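Side-chain contact in nonsense-mediated mRNA decay factor SMG5 (Homo sapiens, PDB 2HWY), which acts in nonsense-mediated mRNA decay, promoting dephosphorylation of UPF1 and, with SMG7, probably linking it to exonucleolytic mRNA degradation: residues 31-34 with 35-38. Numbering follows the deposited sequence.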
# COMPACT_ATOMS: atom_id res chain seq x y z
N ILE A 31 2.52 -6.16 -1.08
CA ILE A 31 1.97 -6.18 -2.42
C ILE A 31 1.59 -4.75 -2.83
O ILE A 31 0.70 -4.15 -2.22
CB ILE A 31 0.73 -7.09 -2.49
CG1 ILE A 31 1.05 -8.46 -1.89
CG2 ILE A 31 0.26 -7.25 -3.93
CD1 ILE A 31 2.32 -9.12 -2.49
N ILE A 32 2.27 -4.21 -3.85
CA ILE A 32 1.93 -2.89 -4.40
C ILE A 32 1.06 -3.15 -5.62
O ILE A 32 1.55 -3.66 -6.63
CB ILE A 32 3.18 -2.07 -4.88
CG1 ILE A 32 4.31 -2.03 -3.84
CG2 ILE A 32 2.77 -0.67 -5.25
CD1 ILE A 32 3.93 -1.33 -2.51
N PRO A 33 -0.23 -2.81 -5.56
CA PRO A 33 -1.10 -3.15 -6.70
C PRO A 33 -0.75 -2.40 -8.00
O PRO A 33 -0.35 -1.24 -7.95
CB PRO A 33 -2.50 -2.76 -6.23
CG PRO A 33 -2.39 -2.46 -4.77
CD PRO A 33 -0.96 -2.10 -4.50
N ARG A 34 -0.91 -3.07 -9.14
CA ARG A 34 -0.67 -2.47 -10.47
C ARG A 34 -1.31 -1.11 -10.69
O ARG A 34 -0.77 -0.27 -11.39
CB ARG A 34 -1.15 -3.41 -11.59
CG ARG A 34 -0.92 -2.87 -13.03
CD ARG A 34 -0.12 -3.83 -13.89
NE ARG A 34 1.08 -4.20 -13.16
CZ ARG A 34 2.14 -3.41 -13.02
NH1 ARG A 34 2.20 -2.22 -13.61
NH2 ARG A 34 3.17 -3.83 -12.30
N THR A 35 -2.49 -0.92 -10.13
CA THR A 35 -3.23 0.32 -10.28
C THR A 35 -2.55 1.44 -9.50
O THR A 35 -2.65 2.61 -9.87
CB THR A 35 -4.70 0.14 -9.83
OG1 THR A 35 -5.49 1.23 -10.33
CG2 THR A 35 -4.83 0.06 -8.30
N VAL A 36 -1.83 1.05 -8.43
CA VAL A 36 -1.07 1.96 -7.60
C VAL A 36 0.25 2.29 -8.29
O VAL A 36 0.57 3.45 -8.53
CB VAL A 36 -0.82 1.34 -6.19
CG1 VAL A 36 -0.06 2.30 -5.30
CG2 VAL A 36 -2.14 0.98 -5.53
N ILE A 37 1.01 1.25 -8.63
CA ILE A 37 2.25 1.40 -9.39
C ILE A 37 2.07 2.27 -10.66
O ILE A 37 2.85 3.19 -10.92
CB ILE A 37 2.79 -0.01 -9.72
CG1 ILE A 37 3.76 -0.47 -8.64
CG2 ILE A 37 3.47 -0.08 -11.07
CD1 ILE A 37 5.18 -0.02 -8.85
N ASP A 38 1.04 1.98 -11.44
CA ASP A 38 0.75 2.77 -12.64
C ASP A 38 0.26 4.19 -12.28
O ASP A 38 0.56 5.14 -12.99
CB ASP A 38 -0.25 2.04 -13.55
CG ASP A 38 0.34 0.77 -14.15
OD1 ASP A 38 1.57 0.54 -13.97
OD2 ASP A 38 -0.42 0.01 -14.80
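At the strand-to-helix junction where strand 29-32 of the PIN domain runs into helix 34-43, the carbonyl of the N-cap residue P33 receives the amides of V36 and I37, and R34 reaches one turn ahead to D38. The P33 O to I37 N bond, 2.9 Å long, is the straighter of the two, with an N-H...O angle of 163°. V36 N, 2.8 Å from the same P33 O, comes from above the carbonyl plane and is more bent. One residue further along, D38 N donates to R34 O.

Apolar side chains close the inner face of the turn. CG2 of I32 meets CG1 of I37 at 3.5 Å, the two side chains crossing at about a right angle, while CG2 of V36 lies against the P33 ring, 3.5 Å from P33 CD. Strand 29-32 belongs to the parallel sheet of the PIN fold, flanked by strands 4-7 and 68-70, and L12 of helix 9-14 packs on both I32 and V36.

On the outer side, R34 sends CG anti to its own N (chi1 -179°) and then bends at chi2 and chi3, which brings the guanidinium back beside CG2 of I37. NH1 of R34 forms a salt bridge with OD1 of D38 at 2.9 Å. The same NH1 of R34 sits 3.6 Å from CG2 of I37. The carboxylate oxygen lies at the guanidinium edge, near its plane, although the two planar groups are turned 56° apart. NE of R34 is bound to the carbonyl of Q71, just past strand 68-70, and this second anchor probably limits rotation of the group. An alanine in place of D38 would take away the carboxylate and would probably leave NH1 of R34 without its charged mate, the arginine end held less firmly.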